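Local atomic coordinates of putative alpha/beta hydrolase FOLD protein (Candidatus Nitrososphaera gargensis, PDB entry 5A62), a protein that probably hydrolyses ester substrates as a carboxylesterase-type enzyme with the alpha/beta hydrolase fold. Residues I36-Y41 and V250-P255; Y72-L77 and T192-T197; K212-V217 and A267-D272. One frame throughout, in Å; residues are numbered along the deposited sequence.

Interaction 1 (I36-Y41 and V250-P255); sequences ILIWDY and VVIEKP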
# COMPACT_ATOMS: atom_id res chain seq x y z
N ILE A 36 5.48 -22.25 -3.65
CA ILE A 36 6.62 -23.18 -3.78
C ILE A 36 6.39 -24.14 -4.93
O ILE A 36 7.35 -24.65 -5.50
CB ILE A 36 6.84 -23.94 -2.50
CG1 ILE A 36 7.43 -23.00 -1.48
CG2 ILE A 36 7.75 -25.15 -2.72
CD1 ILE A 36 7.35 -23.46 -0.08
N LEU A 37 5.15 -24.33 -5.37
CA LEU A 37 4.91 -25.18 -6.54
C LEU A 37 5.59 -24.69 -7.80
O LEU A 37 5.87 -25.48 -8.72
CB LEU A 37 3.42 -25.43 -6.75
CG LEU A 37 2.65 -25.89 -5.48
CD1 LEU A 37 1.16 -26.02 -5.75
CD2 LEU A 37 3.29 -27.10 -4.85
N ILE A 38 5.89 -23.39 -7.90
CA ILE A 38 6.51 -22.85 -9.10
C ILE A 38 7.95 -23.28 -9.19
O ILE A 38 8.53 -23.16 -10.25
CB ILE A 38 6.38 -21.30 -9.11
CG1 ILE A 38 6.23 -20.77 -10.54
CG2 ILE A 38 7.50 -20.60 -8.38
CD1 ILE A 38 6.00 -19.27 -10.63
N TRP A 39 8.53 -23.79 -8.09
CA TRP A 39 9.98 -24.06 -7.96
C TRP A 39 10.31 -25.54 -8.02
O TRP A 39 11.44 -25.97 -7.73
CB TRP A 39 10.54 -23.46 -6.67
CG TRP A 39 10.54 -21.98 -6.54
CD1 TRP A 39 10.04 -21.21 -5.47
CD2 TRP A 39 11.23 -21.03 -7.38
NE1 TRP A 39 10.29 -19.90 -5.70
CE2 TRP A 39 11.06 -19.75 -6.81
CE3 TRP A 39 11.97 -21.13 -8.55
CZ2 TRP A 39 11.57 -18.64 -7.37
CZ3 TRP A 39 12.50 -20.02 -9.08
CH2 TRP A 39 12.27 -18.74 -8.50
N ASP A 40 9.38 -26.38 -8.43
CA ASP A 40 9.60 -27.81 -8.35
C ASP A 40 10.89 -28.27 -9.03
O ASP A 40 11.73 -28.96 -8.44
CB ASP A 40 8.36 -28.58 -8.90
CG ASP A 40 7.88 -28.18 -10.38
OD1 ASP A 40 8.41 -27.25 -11.07
OD2 ASP A 40 6.92 -28.86 -10.86
N TYR A 41 11.03 -27.86 -10.27
CA TYR A 41 12.18 -28.20 -11.04
C TYR A 41 13.46 -27.67 -10.42
O TYR A 41 14.47 -28.36 -10.32
CB TYR A 41 12.08 -27.68 -12.46
CG TYR A 41 13.30 -27.92 -13.32
CD1 TYR A 41 13.61 -29.19 -13.76
CD2 TYR A 41 14.18 -26.89 -13.61
CE1 TYR A 41 14.76 -29.43 -14.51
CE2 TYR A 41 15.31 -27.12 -14.36
CZ TYR A 41 15.56 -28.39 -14.84
OH TYR A 41 16.73 -28.59 -15.58
N VAL A 250 8.73 -16.34 -16.99
CA VAL A 250 9.76 -17.25 -17.45
C VAL A 250 9.88 -18.46 -16.53
O VAL A 250 10.28 -19.53 -16.96
CB VAL A 250 11.14 -16.51 -17.59
CG1 VAL A 250 11.69 -16.10 -16.24
CG2 VAL A 250 12.15 -17.36 -18.37
N VAL A 251 9.58 -18.32 -15.24
CA VAL A 251 9.66 -19.40 -14.28
C VAL A 251 8.59 -20.48 -14.55
O VAL A 251 8.70 -21.60 -14.11
CB VAL A 251 9.58 -18.87 -12.83
CG1 VAL A 251 8.31 -18.08 -12.60
CG2 VAL A 251 9.68 -19.95 -11.79
N ILE A 252 7.54 -20.14 -15.26
CA ILE A 252 6.56 -21.14 -15.68
C ILE A 252 7.10 -21.88 -16.91
O ILE A 252 6.95 -23.11 -16.96
CB ILE A 252 5.23 -20.45 -16.06
CG1 ILE A 252 4.62 -19.82 -14.82
CG2 ILE A 252 4.26 -21.39 -16.77
CD1 ILE A 252 4.22 -20.75 -13.74
N GLU A 253 7.68 -21.16 -17.88
CA GLU A 253 8.14 -21.79 -19.11
C GLU A 253 9.42 -22.59 -18.93
O GLU A 253 9.65 -23.55 -19.66
CB GLU A 253 8.34 -20.76 -20.16
CG GLU A 253 6.99 -20.18 -20.56
CD GLU A 253 7.02 -19.48 -21.91
OE1 GLU A 253 8.13 -19.28 -22.48
OE2 GLU A 253 5.95 -19.12 -22.43
N LYS A 254 10.28 -22.17 -18.01
CA LYS A 254 11.52 -22.87 -17.67
C LYS A 254 12.40 -23.14 -18.89
O LYS A 254 12.78 -24.28 -19.14
CB LYS A 254 11.24 -24.17 -16.87
CG LYS A 254 10.40 -23.90 -15.62
CD LYS A 254 10.43 -25.02 -14.59
CE LYS A 254 9.56 -24.77 -13.36
NZ LYS A 254 9.89 -23.57 -12.65
N PRO A 255 12.80 -22.10 -19.60
CA PRO A 255 13.71 -22.36 -20.71
C PRO A 255 15.04 -22.81 -20.27
O PRO A 255 15.62 -22.31 -19.30
CB PRO A 255 13.76 -21.00 -21.41
CG PRO A 255 13.52 -20.03 -20.32
CD PRO A 255 12.48 -20.68 -19.45
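I38 lies across V251 and I252, crossing each at about a right angle: its CG1 rests 3.8 Å from I252 CD1, and its CD1 presses to 3.3 Å of V251 CG1. That last pair is closer than two methyl groups normally approach, and since V251 has two modelled conformers, the squeeze may belong to only one of them. The other V251 branch, CG2, comes obliquely to the W39 ring, 3.9 Å from CZ3, while I38 CG2 sits 3.7 Å above the plane of the W39 indole, toward its rim. W39 also reaches H30 and H98. This is probably the catalytic side of the alpha/beta hydrolase fold: 36-41 follows the loop after strand 25-29, where relatives usually build the oxyanion hole, and helix 250-253 follows the loop that usually carries the catalytic histidine. The polar half belongs to K254, which leaves the helix with positive phi (54°). Its chain runs extended until chi4 bends it (-58°) and drops NZ between two carbonyls. K254 NZ bonds to I38 O at 2.8 Å, nearly along the C=O axis (166°), and to V251 O at 2.7 Å, in the carbonyl plane. E42 adds a salt bridge to the same ammonium, and D40 OD1, 4.3 Å from K254 NZ, would add to the negative field that steadies the charge. Y41 CB packs on K254 CD, 3.8 Å away.

Interaction 2 (Y72-L77 and T192-T197); sequences YTMQDL and TVALYT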
# COMPACT_ATOMS: atom_id res chain seq x y z
N TYR A 72 0.30 -4.57 4.29
CA TYR A 72 1.67 -4.49 4.82
C TYR A 72 2.53 -3.74 3.86
O TYR A 72 2.11 -3.42 2.72
CB TYR A 72 2.22 -5.88 5.03
CG TYR A 72 2.22 -6.79 3.83
CD1 TYR A 72 3.13 -6.61 2.82
CD2 TYR A 72 1.20 -7.71 3.60
CE1 TYR A 72 3.11 -7.35 1.69
CE2 TYR A 72 1.17 -8.51 2.46
CZ TYR A 72 2.14 -8.32 1.49
OH TYR A 72 2.16 -9.08 0.35
N THR A 73 3.74 -3.43 4.26
CA THR A 73 4.73 -2.77 3.40
C THR A 73 5.76 -3.78 3.01
O THR A 73 5.88 -4.89 3.57
CB THR A 73 5.44 -1.62 4.09
OG1 THR A 73 6.22 -2.14 5.19
CG2 THR A 73 4.44 -0.61 4.59
N MET A 74 6.58 -3.44 2.02
CA MET A 74 7.69 -4.29 1.69
C MET A 74 8.56 -4.60 2.88
O MET A 74 9.06 -5.73 3.00
CB MET A 74 8.57 -3.67 0.60
CG MET A 74 8.01 -3.56 -0.81
SD MET A 74 7.27 -5.07 -1.45
CE MET A 74 8.69 -6.06 -1.46
N GLN A 75 8.78 -3.63 3.75
CA GLN A 75 9.56 -3.92 4.95
C GLN A 75 9.08 -5.05 5.75
O GLN A 75 9.85 -5.84 6.30
CB GLN A 75 9.68 -2.65 5.78
CG GLN A 75 10.62 -2.82 6.95
CD GLN A 75 12.04 -3.08 6.48
OE1 GLN A 75 12.53 -2.40 5.55
NE2 GLN A 75 12.68 -4.06 7.07
N ASP A 76 7.76 -5.23 5.83
CA ASP A 76 7.17 -6.35 6.53
C ASP A 76 7.57 -7.67 5.89
O ASP A 76 7.81 -8.62 6.59
CB ASP A 76 5.67 -6.19 6.62
CG ASP A 76 5.29 -5.03 7.48
OD1 ASP A 76 5.72 -4.98 8.67
OD2 ASP A 76 4.51 -4.15 7.03
N LEU A 77 7.59 -7.73 4.58
CA LEU A 77 8.04 -8.93 3.89
C LEU A 77 9.54 -9.19 4.14
O LEU A 77 9.97 -10.34 4.27
CB LEU A 77 7.82 -8.86 2.37
CG LEU A 77 6.37 -8.77 1.96
CD1 LEU A 77 6.23 -8.77 0.46
CD2 LEU A 77 5.47 -9.86 2.52
N THR A 192 0.08 -6.73 -4.30
CA THR A 192 0.10 -5.72 -5.32
C THR A 192 0.13 -4.28 -4.73
O THR A 192 0.80 -3.36 -5.20
CB THR A 192 -0.97 -5.88 -6.37
OG1 THR A 192 -2.25 -5.71 -5.78
CG2 THR A 192 -0.88 -7.17 -7.11
N VAL A 193 -0.65 -4.07 -3.67
CA VAL A 193 -0.63 -2.79 -2.98
C VAL A 193 0.80 -2.52 -2.41
O VAL A 193 1.29 -1.40 -2.43
CB VAL A 193 -1.74 -2.73 -1.92
CG1 VAL A 193 -1.53 -1.54 -0.99
CG2 VAL A 193 -3.10 -2.72 -2.57
N ALA A 194 1.42 -3.55 -1.84
CA ALA A 194 2.73 -3.41 -1.23
C ALA A 194 3.76 -2.90 -2.21
O ALA A 194 4.77 -2.32 -1.81
CB ALA A 194 3.18 -4.67 -0.58
N LEU A 195 3.55 -3.14 -3.49
CA LEU A 195 4.54 -2.65 -4.47
C LEU A 195 4.70 -1.16 -4.40
O LEU A 195 5.76 -0.64 -4.76
CB LEU A 195 4.14 -3.08 -5.90
CG LEU A 195 4.10 -4.61 -6.09
CD1 LEU A 195 3.63 -4.89 -7.48
CD2 LEU A 195 5.43 -5.26 -5.81
N TYR A 196 3.70 -0.43 -4.02
CA TYR A 196 3.83 1.04 -3.86
C TYR A 196 4.71 1.49 -2.73
O TYR A 196 5.10 2.65 -2.61
CB TYR A 196 2.45 1.68 -3.62
CG TYR A 196 1.55 1.70 -4.82
CD1 TYR A 196 1.59 2.78 -5.68
CD2 TYR A 196 0.62 0.72 -5.09
CE1 TYR A 196 0.79 2.82 -6.79
CE2 TYR A 196 -0.21 0.82 -6.18
CZ TYR A 196 -0.11 1.87 -7.03
OH TYR A 196 -0.96 1.94 -8.14
N THR A 197 5.05 0.55 -1.84
CA THR A 197 5.80 0.86 -0.62
C THR A 197 7.27 0.55 -0.75
O THR A 197 8.01 0.67 0.25
CB THR A 197 5.23 0.13 0.61
OG1 THR A 197 5.55 -1.26 0.51
CG2 THR A 197 3.77 0.28 0.68
O HOH W 1 8.67 -0.77 2.72
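The Y72 ring meets A194 obliquely, its CE1 3.5 Å from A194 CB, and also touches A190 and A191 of the same helix; the Y196 ring has V193 O at its edge, in plane. T73 crosses T197 at about a right angle, and M74, bent at chi2 and chi3, lays its CG 3.6 Å from A194 O before running on to I100, I104 and M107. T73 is the N-cap of helix 74-87, and D76 OD2 takes T73 N with its anti lone pair (3.0 Å, 179°), one half of a capping box. Helix 185-194 lies in the helical insertion between strands 116-122 and 212-218, the usual place of the lid in alpha/beta hydrolases, so the contact probably joins a lid to the core; F138 of the second subunit packs on T73. M74 N gives its hydrogen to T197 OG1 at 2.8 Å (160°), and T197 OG1 donates to A194 O at 2.7 Å; that carbonyl also accepts from T197 N. A water accepts from Q75 N and donates to T197 O. Two first-turn amides of helix 74-87 are thus satisfied by segment 192-197, and the T197 hydroxyl has its rotation set by both segments.

Interaction 3 (K212-V217 and A267-D272); sequences KVFAIV and AIVTKD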
# COMPACT_ATOMS: atom_id res chain seq x y z
N LYS A 212 27.25 -9.68 -4.32
CA LYS A 212 27.26 -9.95 -5.77
C LYS A 212 25.82 -9.86 -6.26
O LYS A 212 24.98 -10.51 -5.70
CB LYS A 212 27.81 -11.31 -6.10
CG LYS A 212 29.31 -11.46 -5.87
CD LYS A 212 29.68 -12.87 -6.35
CE LYS A 212 31.14 -13.28 -6.21
NZ LYS A 212 32.09 -12.15 -6.38
N VAL A 213 25.58 -9.07 -7.29
CA VAL A 213 24.26 -8.83 -7.82
C VAL A 213 24.21 -9.44 -9.21
O VAL A 213 25.00 -9.10 -10.06
CB VAL A 213 23.89 -7.37 -7.88
CG1 VAL A 213 22.45 -7.23 -8.36
CG2 VAL A 213 24.02 -6.70 -6.50
N PHE A 214 23.27 -10.31 -9.43
CA PHE A 214 23.02 -10.91 -10.69
C PHE A 214 21.55 -10.70 -11.07
O PHE A 214 20.68 -10.66 -10.22
CB PHE A 214 23.27 -12.41 -10.67
CG PHE A 214 24.66 -12.82 -10.26
CD1 PHE A 214 24.99 -13.09 -8.95
CD2 PHE A 214 25.61 -13.05 -11.24
CE1 PHE A 214 26.27 -13.52 -8.62
CE2 PHE A 214 26.88 -13.47 -10.90
CZ PHE A 214 27.21 -13.71 -9.61
N ALA A 215 21.27 -10.60 -12.34
CA ALA A 215 19.90 -10.48 -12.84
C ALA A 215 19.75 -11.26 -14.14
O ALA A 215 20.63 -11.28 -15.01
CB ALA A 215 19.49 -9.07 -13.05
N ILE A 216 18.65 -11.96 -14.25
CA ILE A 216 18.17 -12.63 -15.48
C ILE A 216 16.84 -12.02 -15.85
O ILE A 216 15.93 -12.05 -15.01
CB ILE A 216 18.04 -14.13 -15.26
CG1 ILE A 216 19.34 -14.72 -14.68
CG2 ILE A 216 17.63 -14.81 -16.56
CD1 ILE A 216 19.32 -16.19 -14.30
N VAL A 217 16.71 -11.44 -17.05
CA VAL A 217 15.50 -10.75 -17.43
C VAL A 217 15.05 -11.24 -18.79
O VAL A 217 15.90 -11.42 -19.67
CB VAL A 217 15.69 -9.23 -17.40
CG1 VAL A 217 16.71 -8.72 -18.36
CG2 VAL A 217 14.39 -8.50 -17.66
N ALA A 267 28.19 -20.94 -9.82
CA ALA A 267 29.58 -21.36 -9.81
C ALA A 267 30.50 -20.24 -9.43
O ALA A 267 31.45 -20.48 -8.68
CB ALA A 267 29.98 -21.87 -11.17
N ILE A 268 30.22 -19.03 -9.88
CA ILE A 268 30.98 -17.85 -9.47
C ILE A 268 30.84 -17.63 -8.00
O ILE A 268 31.80 -17.37 -7.31
CB ILE A 268 30.54 -16.60 -10.24
CG1 ILE A 268 30.85 -16.79 -11.73
CG2 ILE A 268 31.10 -15.31 -9.64
CD1 ILE A 268 30.17 -15.78 -12.61
N VAL A 269 29.60 -17.69 -7.48
CA VAL A 269 29.39 -17.44 -6.08
C VAL A 269 30.11 -18.48 -5.24
O VAL A 269 30.73 -18.13 -4.23
CB VAL A 269 27.88 -17.47 -5.73
CG1 VAL A 269 27.70 -17.37 -4.23
CG2 VAL A 269 27.15 -16.39 -6.50
N THR A 270 30.01 -19.76 -5.64
CA THR A 270 30.53 -20.81 -4.76
C THR A 270 32.05 -20.90 -4.81
O THR A 270 32.65 -21.27 -3.80
CB THR A 270 29.88 -22.18 -4.98
OG1 THR A 270 30.02 -22.58 -6.34
CG2 THR A 270 28.42 -22.13 -4.62
N LYS A 271 32.65 -20.45 -5.91
CA LYS A 271 34.12 -20.27 -6.00
C LYS A 271 34.63 -19.39 -4.89
O LYS A 271 35.61 -19.74 -4.26
CB LYS A 271 34.54 -19.58 -7.29
CG LYS A 271 34.67 -20.51 -8.46
CD LYS A 271 35.90 -20.18 -9.31
CE LYS A 271 36.10 -21.25 -10.39
NZ LYS A 271 34.80 -21.71 -10.99
N ASP A 272 33.97 -18.25 -4.66
CA ASP A 272 34.40 -17.29 -3.61
C ASP A 272 34.01 -17.65 -2.18
O ASP A 272 34.53 -17.04 -1.25
CB ASP A 272 33.90 -15.87 -3.91
CG ASP A 272 34.65 -15.22 -5.03
OD1 ASP A 272 35.86 -15.48 -5.15
OD2 ASP A 272 34.03 -14.46 -5.81
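Strand 212-217 and helix 267-272 run nearly antiparallel, at 167°, with their axes 10.7 Å apart at closest approach. This is the helix-on-sheet layering of the alpha/beta hydrolase fold: the C-terminal helix 256-272 lies against the sheet near its far edge, where strand 212-218 is flanked by 116-122 and the outermost strand 239-243. Side chains alternate along the strand, K212 and F214 turning toward this helix, while A215 and V217 on the other face of the sheet meet helix 222-234. F214 carries its ring toward the two branched side chains of the helix. V269 CG2 comes obliquely to the F214 ring, 3.7 Å from CE1, and I268 CG2 stands at the ring edge, near its plane, 4.2 Å from CZ. F265, one turn back along the helix, meets the ring with planes at about 30°, and V269 reaches past to A118 on the neighbouring strand; F214 and V269 are buried and their meeting is apolar. Toward the end of the helix the character changes. K212 runs out with chi2 and chi3 extended, its aliphatic chain crossing I268 obliquely, with CE 4.0 Å from I268 CG2. I268 and D272 are exposed, so the ion pair at the tip sits on the protein surface. A bend at chi4 (-33°) then leaves D272 OD2 as close to K212 CE as to NZ, 3.1 Å each, and the hydrogen bond within this salt bridge, from K212 NZ to D272 OD2, is weak.

Interaction 2 is the fully buried one and lies across the chain's centre from interaction 1, their nearest atoms about 13 Å apart; it ties what is probably a lid to helix 74-87 beside the second subunit, through a hydroxyl and a water. Interactions 1 and 3 are both partly buried and are joined by sequence, since helix 250-253 leads straight into helix 256-272; their nearest atoms come to about 6 Å. Each combines apolar packing with a lysine, yet differently. In 250-255 the ammonium is held by two carbonyls as well as the E42 carboxylate near the probable active-site loops, whereas in 212-217 it meets, within the contact, an exposed carboxylate alone at the sheet's margin.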